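PDB 2I81: 2-Cys Peroxiredoxin from Plasmodium vivax SaI-1, which probably reduces hydrogen peroxide and organic hydroperoxides with a reactive cysteine, as thiol-dependent peroxidases of the 2-Cys peroxiredoxin family do. Local coordinates for residues Val94-Lys97 against Tyr98-Leu101; Leu79-Phe82 against His83-Val87; Leu121-Thr125 against Lys126-Lys130. All blocks are in the same frame, centred on the assembly; numbering follows the deposited sequence.

In the fold
All three contacts are local and follow one another along the chain, none enclosing or crossing another, within the thioredoxin-like core typical of peroxiredoxins. Contact 2 comes first, ending helix 79-84 and turning the chain into strand 87-93. That strand, in the central sheet, leads to contact 1, where the loop after it enters helix 97-104. Strand 119-122 then runs parallel to strand 87-93 and delivers contact 3, the turn into helix 127-131. Contacts 1 and 3 lie side by side, with centres about 11 Å apart, joined by H100 to L121 and D95 to S122, and both touch a second subunit; contact 2 lies apart, its centre about 25 Å from each.

Contact 1 of 3, residues Val94-Lys97 against Tyr98-Leu101; sequences VDSK and YTHL
S96 and T99 meet through their hydroxyls at the start of helix 97-104, a compact example of how a helix begins just after a strand of a thioredoxin-like fold. S96 is the N-cap, and its OG, set between backbone N and carbonyl carbon (chi1 61°), lies 3.0 Å from T99 OG1 in a hydrogen bond that either group could donate.

The backbone bonds take over from there. S96 O accepts from H100 N at 3.2 Å and, weakly, from T99 N, while L101 N reaches K97 O at 3.1 Å in a fairly straight bond (163°). The same S96 O also sits over one face of the H100 imidazole, 3.6 Å above its plane and displaced toward the rim.

Apolar contact is made on two flanks. K97 and Y98 run side by side in the same direction: K97 CG rests over the rim of one face of the phenol ring, and farther out K97 CE lies 3.9 Å from Y98 CZ. The lysine then continues to a salt bridge with E33 and a cation-pi contact with F41, and the Y98 ring meets F66 of the second subunit with the planes nearly perpendicular. On the other flank D95 CB approaches H100 CE1 at 3.8 Å, and the D95 and T99 side chains cross at about a right angle, with T99 CG2 4.0 Å from D95 CB.

The buried polar ends are held from outside. D95 OD2 accepts from D63 N and S93 OG; H100 bonds through ND1 to the D63 carboxylate and through NE2 to L121 O. With an acceptor at each nitrogen, the imidazole is fixed in its rotation and ties the first turn of the helix to the D63 loop and to strand 119-122.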
ATOM      1  N   VAL A  94     -35.391   8.302  -6.157  1.00 19.16           N
ATOM      2  CA  VAL A  94     -34.286   9.159  -6.579  1.00 21.45           C
ATOM      3  C   VAL A  94     -34.770  10.526  -7.088  1.00 21.36           C
ATOM      4  O   VAL A  94     -33.999  11.492  -7.113  1.00 23.46           O
ATOM      5  CB  VAL A  94     -33.412   8.447  -7.650  1.00 20.75           C
ATOM      6  CG1 VAL A  94     -32.322   9.367  -8.174  1.00 31.79           C
ATOM      7  CG2 VAL A  94     -32.794   7.174  -7.078  1.00 24.05           C
ATOM      8  N   ASP A  95     -36.044  10.608  -7.471  1.00 22.73           N
ATOM      9  CA  ASP A  95     -36.633  11.851  -7.981  1.00 21.83           C
ATOM     10  C   ASP A  95     -36.550  12.995  -6.976  1.00 22.81           C
ATOM     11  O   ASP A  95     -36.501  12.770  -5.763  1.00 24.62           O
ATOM     12  CB  ASP A  95     -38.097  11.634  -8.371  1.00 20.49           C
ATOM     13  CG  ASP A  95     -38.269  10.535  -9.395  1.00 23.35           C
ATOM     14  OD1 ASP A  95     -37.956  10.765 -10.584  1.00 26.07           O
ATOM     15  OD2 ASP A  95     -38.723   9.438  -9.010  1.00 24.16           O
ATOM     16  N   SER A  96     -36.538  14.221  -7.492  1.00 22.73           N
ATOM     17  CA  SER A  96     -36.543  15.418  -6.658  1.00 22.54           C
ATOM     18  C   SER A  96     -37.910  15.629  -6.013  1.00 22.24           C
ATOM     19  O   SER A  96     -38.909  15.048  -6.445  1.00 22.03           O
ATOM     20  CB  SER A  96     -36.165  16.644  -7.488  1.00 22.45           C
ATOM     21  OG  SER A  96     -37.105  16.860  -8.536  1.00 24.37           O
ATOM     22  N   LYS A  97     -37.941  16.467  -4.979  1.00 22.07           N
ATOM     23  CA  LYS A  97     -39.181  16.813  -4.283  1.00 23.30           C
ATOM     24  C   LYS A  97     -40.157  17.581  -5.180  1.00 24.22           C
ATOM     25  O   LYS A  97     -41.371  17.516  -4.981  1.00 23.78           O
ATOM     26  CB  LYS A  97     -38.881  17.609  -3.005  1.00 21.64           C
ATOM     27  CG  LYS A  97     -38.178  18.943  -3.235  1.00 19.26           C
ATOM     28  CD  LYS A  97     -37.881  19.657  -1.931  1.00 21.88           C
ATOM     29  CE  LYS A  97     -37.237  21.009  -2.189  1.00 24.82           C
ATOM     30  NZ  LYS A  97     -36.762  21.647  -0.930  1.00 34.79           N
ATOM     31  N   TYR A  98     -39.620  18.303  -6.164  1.00 24.22           N
ATOM     32  CA  TYR A  98     -40.444  19.023  -7.134  1.00 24.15           C
ATOM     33  C   TYR A  98     -41.143  18.061  -8.087  1.00 23.51           C
ATOM     34  O   TYR A  98     -42.274  18.312  -8.512  1.00 24.64           O
ATOM     35  CB  TYR A  98     -39.611  20.041  -7.915  1.00 23.31           C
ATOM     36  CG  TYR A  98     -38.989  21.102  -7.040  1.00 26.97           C
ATOM     37  CD1 TYR A  98     -37.630  21.072  -6.737  1.00 23.44           C
ATOM     38  CD2 TYR A  98     -39.766  22.129  -6.500  1.00 26.89           C
ATOM     39  CE1 TYR A  98     -37.054  22.045  -5.928  1.00 22.91           C
ATOM     40  CE2 TYR A  98     -39.199  23.104  -5.689  1.00 27.72           C
ATOM     41  CZ  TYR A  98     -37.844  23.056  -5.407  1.00 30.28           C
ATOM     42  OH  TYR A  98     -37.278  24.020  -4.605  1.00 34.08           O
ATOM     43  N   THR A  99     -40.464  16.965  -8.416  1.00 23.43           N
ATOM     44  CA  THR A  99     -41.047  15.909  -9.240  1.00 23.81           C
ATOM     45  C   THR A  99     -42.161  15.177  -8.483  1.00 25.17           C
ATOM     46  O   THR A  99     -43.164  14.783  -9.085  1.00 27.35           O
ATOM     47  CB  THR A  99     -39.967  14.924  -9.753  1.00 25.13           C
ATOM     48  OG1 THR A  99     -38.996  15.645 -10.527  1.00 27.90           O
ATOM     49  CG2 THR A  99     -40.581  13.840 -10.632  1.00 18.22           C
ATOM     50  N   HIS A 100     -41.989  15.014  -7.170  1.00 24.53           N
ATOM     51  CA  HIS A 100     -43.022  14.411  -6.324  1.00 23.78           C
ATOM     52  C   HIS A 100     -44.298  15.242  -6.295  1.00 24.91           C
ATOM     53  O   HIS A 100     -45.390  14.713  -6.506  1.00 25.96           O
ATOM     54  CB  HIS A 100     -42.528  14.221  -4.890  1.00 23.05           C
ATOM     55  CG  HIS A 100     -41.495  13.152  -4.734  1.00 24.66           C
ATOM     56  ND1 HIS A 100     -41.305  12.152  -5.663  1.00 23.99           N
ATOM     57  CD2 HIS A 100     -40.615  12.909  -3.734  1.00 22.70           C
ATOM     58  CE1 HIS A 100     -40.337  11.353  -5.253  1.00 21.12           C
ATOM     59  NE2 HIS A 100     -39.904  11.788  -4.084  1.00 22.17           N
ATOM     60  N   LEU A 101     -44.148  16.539  -6.025  1.00 26.74           N
ATOM     61  CA  LEU A 101     -45.284  17.456  -5.929  1.00 25.71           C
ATOM     62  C   LEU A 101     -46.080  17.499  -7.231  1.00 24.93           C
ATOM     63  O   LEU A 101     -47.314  17.525  -7.213  1.00 26.84           O
ATOM     64  CB  LEU A 101     -44.812  18.862  -5.535  1.00 25.33           C
ATOM     65  CG  LEU A 101     -45.850  19.979  -5.350  1.00 27.33           C
ATOM     66  CD1 LEU A 101     -46.868  19.636  -4.271  1.00 19.79           C
ATOM     67  CD2 LEU A 101     -45.160  21.295  -5.031  1.00 25.16           C
TER

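Contact 2 of 3, residues Leu79-Phe82 against His83-Val87; sequences LDAF and HERNV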
ATOM      1  N   LEU A  79     -53.478   3.601   4.946  1.00 32.91           N
ATOM      2  CA  LEU A  79     -52.773   4.481   5.883  1.00 34.50           C
ATOM      3  C   LEU A  79     -53.257   4.331   7.325  1.00 35.15           C
ATOM      4  O   LEU A  79     -52.449   4.347   8.256  1.00 37.70           O
ATOM      5  CB  LEU A  79     -52.897   5.947   5.454  1.00 33.54           C
ATOM      6  CG  LEU A  79     -51.672   6.875   5.470  1.00 36.43           C
ATOM      7  CD1 LEU A  79     -52.115   8.285   5.819  1.00 38.92           C
ATOM      8  CD2 LEU A  79     -50.558   6.430   6.422  1.00 37.36           C
ATOM      9  N   ASP A  80     -54.569   4.191   7.506  1.00 35.77           N
ATOM     10  CA  ASP A  80     -55.148   4.064   8.844  1.00 34.70           C
ATOM     11  C   ASP A  80     -54.749   2.758   9.533  1.00 33.11           C
ATOM     12  O   ASP A  80     -54.623   2.718  10.764  1.00 32.49           O
ATOM     13  CB  ASP A  80     -56.670   4.223   8.796  1.00 34.96           C
ATOM     14  CG  ASP A  80     -57.099   5.648   8.480  1.00 40.59           C
ATOM     15  OD1 ASP A  80     -56.439   6.599   8.955  1.00 41.75           O
ATOM     16  OD2 ASP A  80     -58.103   5.817   7.758  1.00 46.73           O
ATOM     17  N   ALA A  81     -54.553   1.701   8.741  1.00 31.42           N
ATOM     18  CA  ALA A  81     -54.037   0.436   9.261  1.00 31.22           C
ATOM     19  C   ALA A  81     -52.613   0.610   9.794  1.00 31.47           C
ATOM     20  O   ALA A  81     -52.220  -0.064  10.747  1.00 29.68           O
ATOM     21  CB  ALA A  81     -54.087  -0.646   8.193  1.00 30.94           C
ATOM     22  N   PHE A  82     -51.855   1.521   9.183  1.00 31.10           N
ATOM     23  CA  PHE A  82     -50.502   1.845   9.643  1.00 31.27           C
ATOM     24  C   PHE A  82     -50.495   2.744  10.877  1.00 32.82           C
ATOM     25  O   PHE A  82     -49.626   2.601  11.740  1.00 34.17           O
ATOM     26  CB  PHE A  82     -49.680   2.504   8.532  1.00 30.92           C
ATOM     27  CG  PHE A  82     -49.387   1.602   7.369  1.00 29.41           C
ATOM     28  CD1 PHE A  82     -49.986   1.834   6.139  1.00 30.57           C
ATOM     29  CD2 PHE A  82     -48.508   0.529   7.495  1.00 34.53           C
ATOM     30  CE1 PHE A  82     -49.723   1.012   5.051  1.00 31.01           C
ATOM     31  CE2 PHE A  82     -48.237  -0.300   6.414  1.00 32.11           C
ATOM     32  CZ  PHE A  82     -48.847  -0.056   5.189  1.00 31.25           C
ATOM     33  N   HIS A  83     -51.448   3.677  10.952  1.00 34.09           N
ATOM     34  CA  HIS A  83     -51.577   4.555  12.119  1.00 34.88           C
ATOM     35  C   HIS A  83     -51.926   3.763  13.373  1.00 35.18           C
ATOM     36  O   HIS A  83     -51.407   4.045  14.456  1.00 35.14           O
ATOM     37  CB  HIS A  83     -52.625   5.649  11.893  1.00 34.26           C
ATOM     38  CG  HIS A  83     -52.211   6.698  10.909  1.00 38.34           C
ATOM     39  ND1 HIS A  83     -50.896   7.073  10.724  1.00 42.47           N
ATOM     40  CD2 HIS A  83     -52.943   7.469  10.072  1.00 42.01           C
ATOM     41  CE1 HIS A  83     -50.836   8.019   9.804  1.00 42.93           C
ATOM     42  NE2 HIS A  83     -52.064   8.279   9.394  1.00 44.28           N
ATOM     43  N   GLU A  84     -52.807   2.777  13.211  1.00 35.88           N
ATOM     44  CA  GLU A  84     -53.183   1.865  14.290  1.00 38.66           C
ATOM     45  C   GLU A  84     -51.974   1.151  14.880  1.00 38.57           C
ATOM     46  O   GLU A  84     -51.902   0.932  16.092  1.00 38.32           O
ATOM     47  CB  GLU A  84     -54.171   0.814  13.785  1.00 39.54           C
ATOM     48  CG  GLU A  84     -55.605   1.289  13.690  1.00 48.27           C
ATOM     49  CD  GLU A  84     -56.595   0.152  13.865  1.00 56.82           C
ATOM     50  OE1 GLU A  84     -57.389   0.207  14.827  1.00 61.10           O
ATOM     51  OE2 GLU A  84     -56.574  -0.799  13.051  1.00 57.11           O
ATOM     52  N   ARG A  85     -51.032   0.793  14.011  1.00 37.90           N
ATOM     53  CA  ARG A  85     -49.867   0.013  14.406  1.00 36.20           C
ATOM     54  C   ARG A  85     -48.682   0.894  14.804  1.00 34.37           C
ATOM     55  O   ARG A  85     -47.571   0.397  15.007  1.00 35.23           O
ATOM     56  CB  ARG A  85     -49.490  -0.967  13.288  1.00 35.25           C
ATOM     57  CG  ARG A  85     -50.252  -2.289  13.353  1.00 39.12           C
ATOM     58  CD  ARG A  85     -50.479  -2.893  11.971  1.00 38.56           C
ATOM     59  NE  ARG A  85     -51.791  -2.545  11.426  1.00 45.90           N
ATOM     60  CZ  ARG A  85     -52.827  -3.379  11.345  1.00 43.27           C
ATOM     61  NH1 ARG A  85     -52.721  -4.634  11.766  1.00 41.66           N
ATOM     62  NH2 ARG A  85     -53.975  -2.957  10.832  1.00 48.74           N
ATOM     63  N   ASN A  86     -48.941   2.195  14.937  1.00 31.26           N
ATOM     64  CA  ASN A  86     -47.922   3.194  15.265  1.00 29.14           C
ATOM     65  C   ASN A  86     -46.714   3.148  14.322  1.00 28.96           C
ATOM     66  O   ASN A  86     -45.566   3.233  14.763  1.00 28.86           O
ATOM     67  CB  ASN A  86     -47.486   3.075  16.739  1.00 27.76           C
ATOM     68  CG  ASN A  86     -46.675   4.276  17.215  1.00 30.09           C
ATOM     69  OD1 ASN A  86     -45.657   4.121  17.890  1.00 35.31           O
ATOM     70  ND2 ASN A  86     -47.124   5.477  16.863  1.00 31.97           N
ATOM     71  N   VAL A  87     -46.972   2.996  13.024  1.00 28.11           N
ATOM     72  CA  VAL A  87     -45.878   3.016  12.053  1.00 29.13           C
ATOM     73  C   VAL A  87     -45.954   4.229  11.124  1.00 27.26           C
ATOM     74  O   VAL A  87     -47.030   4.598  10.642  1.00 26.90           O
ATOM     75  CB  VAL A  87     -45.716   1.674  11.251  1.00 29.08           C
ATOM     76  CG1 VAL A  87     -46.011   0.460  12.128  1.00 28.42           C
ATOM     77  CG2 VAL A  87     -46.586   1.647  10.011  1.00 29.51           C
TER
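F82 and V87 close a Schellman motif that ends helix 79-84 and turns the chain into strand 87-93. V87 N donates to F82 O at 3.0 Å, nearly straight at 169°, and N86 N reaches back to H83 O; N86, the C-prime residue, has the positive phi that the reversal needs. Two ordinary helical bonds precede it, H83 N to L79 O and E84 N to D80 O. R85 N adds a weak bond to F82 O.

The apolar part of the motif is F82 against V87: V87 CG2 lies 3.4 Å from F82 CD2, approaching the ring obliquely. The phenylalanine also packs against I171, L172 and I175 of helix 168-184 and L56 of strand 54-59, joining the helix end to both that helix and the sheet.

H83 folds back over the preceding turn. L79 O lies 3.5 Å above one face of its imidazole, L79 CD1 touches H83 NE2 at 3.6 Å, and D80 OD1 stands at the ring edge near CD2, with carboxylate and ring planes 51° apart.

Polar closure comes from R85, whose chain bends at chi2 and chi3 to curl back along the helix. Its NH1 makes a salt bridge with D176, while R85 NE, with its acceptor almost exactly in the guanidinium plane, donates to A81 O at 2.6 Å.

Contact 3 of 3, residues Leu121-Thr125 against Lys126-Lys130; sequences LSDIT and KSISK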
ATOM      1  N   LEU A 121     -40.104  10.973   0.355  1.00 22.50           N
ATOM      2  CA  LEU A 121     -38.718  11.408   0.483  1.00 22.47           C
ATOM      3  C   LEU A 121     -38.051  11.547  -0.879  1.00 21.48           C
ATOM      4  O   LEU A 121     -38.384  10.827  -1.824  1.00 23.33           O
ATOM      5  CB  LEU A 121     -37.916  10.428   1.349  1.00 21.75           C
ATOM      6  CG  LEU A 121     -38.407  10.077   2.760  1.00 23.99           C
ATOM      7  CD1 LEU A 121     -37.494   9.029   3.387  1.00 23.24           C
ATOM      8  CD2 LEU A 121     -38.495  11.310   3.654  1.00 23.08           C
ATOM      9  N   SER A 122     -37.108  12.479  -0.964  1.00 21.82           N
ATOM     10  CA  SER A 122     -36.317  12.678  -2.169  1.00 22.43           C
ATOM     11  C   SER A 122     -34.885  12.222  -1.914  1.00 22.56           C
ATOM     12  O   SER A 122     -34.159  12.840  -1.130  1.00 23.45           O
ATOM     13  CB  SER A 122     -36.348  14.152  -2.588  1.00 22.46           C
ATOM     14  OG  SER A 122     -35.457  14.402  -3.661  1.00 23.11           O
ATOM     15  N   ASP A 123     -34.489  11.131  -2.564  1.00 23.19           N
ATOM     16  CA  ASP A 123     -33.120  10.634  -2.467  1.00 23.33           C
ATOM     17  C   ASP A 123     -32.304  11.178  -3.639  1.00 22.58           C
ATOM     18  O   ASP A 123     -31.762  10.421  -4.452  1.00 20.80           O
ATOM     19  CB  ASP A 123     -33.102   9.103  -2.431  1.00 22.63           C
ATOM     20  CG  ASP A 123     -31.736   8.536  -2.075  1.00 25.16           C
ATOM     21  OD1 ASP A 123     -31.495   7.347  -2.376  1.00 23.98           O
ATOM     22  OD2 ASP A 123     -30.901   9.268  -1.500  1.00 33.05           O
ATOM     23  N   ILE A 124     -32.228  12.505  -3.709  1.00 22.34           N
ATOM     24  CA  ILE A 124     -31.630  13.211  -4.843  1.00 23.58           C
ATOM     25  C   ILE A 124     -30.126  12.945  -5.003  1.00 23.40           C
ATOM     26  O   ILE A 124     -29.597  13.026  -6.111  1.00 25.36           O
ATOM     27  CB  ILE A 124     -31.957  14.744  -4.797  1.00 24.44           C
ATOM     28  CG1 ILE A 124     -31.628  15.434  -6.129  1.00 26.71           C
ATOM     29  CG2 ILE A 124     -31.266  15.435  -3.616  1.00 25.06           C
ATOM     30  CD1 ILE A 124     -32.640  15.175  -7.238  1.00 27.11           C
ATOM     31  N   THR A 125     -29.454  12.618  -3.901  1.00 22.28           N
ATOM     32  CA  THR A 125     -28.027  12.284  -3.925  1.00 22.69           C
ATOM     33  C   THR A 125     -27.800  10.793  -4.183  1.00 23.33           C
ATOM     34  O   THR A 125     -26.680  10.374  -4.487  1.00 23.54           O
ATOM     35  CB  THR A 125     -27.316  12.672  -2.602  1.00 22.32           C
ATOM     36  OG1 THR A 125     -27.775  11.823  -1.536  1.00 27.90           O
ATOM     37  CG2 THR A 125     -27.586  14.129  -2.237  1.00 19.82           C
ATOM     38  N   LYS A 126     -28.871  10.008  -4.052  1.00 23.79           N
ATOM     39  CA  LYS A 126     -28.842   8.539  -4.169  1.00 24.71           C
ATOM     40  C   LYS A 126     -28.191   7.836  -2.974  1.00 25.66           C
ATOM     41  O   LYS A 126     -28.052   6.610  -2.975  1.00 27.47           O
ATOM     42  CB  LYS A 126     -28.177   8.077  -5.475  1.00 24.76           C
ATOM     43  CG  LYS A 126     -28.901   8.471  -6.749  1.00 22.23           C
ATOM     44  CD  LYS A 126     -28.131   7.979  -7.963  1.00 25.54           C
ATOM     45  CE  LYS A 126     -28.461   8.790  -9.200  1.00 23.70           C
ATOM     46  NZ  LYS A 126     -29.779   8.425  -9.792  1.00 21.78           N
ATOM     47  N   SER A 127     -27.806   8.605  -1.955  1.00 23.85           N
ATOM     48  CA  SER A 127     -27.076   8.059  -0.809  1.00 22.26           C
ATOM     49  C   SER A 127     -27.914   7.133   0.075  1.00 21.00           C
ATOM     50  O   SER A 127     -27.378   6.192   0.662  1.00 22.29           O
ATOM     51  CB  SER A 127     -26.448   9.178   0.027  1.00 21.82           C
ATOM     52  OG  SER A 127     -27.434  10.080   0.503  1.00 26.04           O
ATOM     53  N   ILE A 128     -29.218   7.394   0.167  1.00 18.92           N
ATOM     54  CA  ILE A 128     -30.119   6.544   0.956  1.00 18.12           C
ATOM     55  C   ILE A 128     -30.245   5.156   0.317  1.00 19.77           C
ATOM     56  O   ILE A 128     -30.174   4.141   1.014  1.00 22.32           O
ATOM     57  CB  ILE A 128     -31.519   7.189   1.159  1.00 19.68           C
ATOM     58  CG1 ILE A 128     -31.383   8.600   1.743  1.00 16.73           C
ATOM     59  CG2 ILE A 128     -32.394   6.316   2.065  1.00 15.75           C
ATOM     60  CD1 ILE A 128     -32.608   9.475   1.548  1.00 15.49           C
ATOM     61  N   SER A 129     -30.417   5.122  -1.004  1.00 20.99           N
ATOM     62  CA  SER A 129     -30.474   3.865  -1.753  1.00 23.42           C
ATOM     63  C   SER A 129     -29.143   3.120  -1.677  1.00 23.71           C
ATOM     64  O   SER A 129     -29.120   1.892  -1.564  1.00 23.38           O
ATOM     65  CB  SER A 129     -30.846   4.124  -3.215  1.00 22.17           C
ATOM     66  OG  SER A 129     -32.051   4.863  -3.313  1.00 28.87           O
ATOM     67  N   LYS A 130     -28.044   3.874  -1.743  1.00 23.78           N
ATOM     68  CA  LYS A 130     -26.697   3.317  -1.613  1.00 25.80           C
ATOM     69  C   LYS A 130     -26.469   2.701  -0.236  1.00 26.50           C
ATOM     70  O   LYS A 130     -25.885   1.619  -0.127  1.00 26.80           O
ATOM     71  CB  LYS A 130     -25.632   4.386  -1.887  1.00 24.73           C
ATOM     72  CG  LYS A 130     -25.379   4.662  -3.360  1.00 26.47           C
ATOM     73  CD  LYS A 130     -24.330   5.747  -3.549  1.00 27.60           C
ATOM     74  CE  LYS A 130     -24.191   6.134  -5.015  1.00 29.66           C
ATOM     75  NZ  LYS A 130     -23.165   7.194  -5.215  1.00 35.11           N
TER
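The carboxylate of D123 carries I128 over one face: I128 CB stands 3.5 Å from D123 CG, and CG1 comes within 3.3 Å of D123 OD2. On the same side as I128, two amides of the first turn of helix 127-131, which a type I beta turn from D123 to K126 brings into line, reach its oxygens. I128 N donates to D123 OD2 at 3.0 Å and S129 N to D123 OD1 at 2.8 Å. Both come from the syn side, about 30° out of the carboxylate plane. S129 OG adds a third donor, meeting D123 OD1 nearly along its C-O axis at 2.7 Å. A chi1 of -169°, which swings CG away from the backbone N, carries the D123 carboxylate into the helix start, where the positive end of the helix would help stabilise its charge.

The turn itself closes with K126 N on D123 O at 2.9 Å. K126 is the N-cap residue; K126 NZ hydrogen-bonds to S139 O of its own chain and to I124 O of the second subunit. Beside it T125 OG1 accepts from both S127 N, at 3.2 Å, and S127 OG, at 2.7 Å.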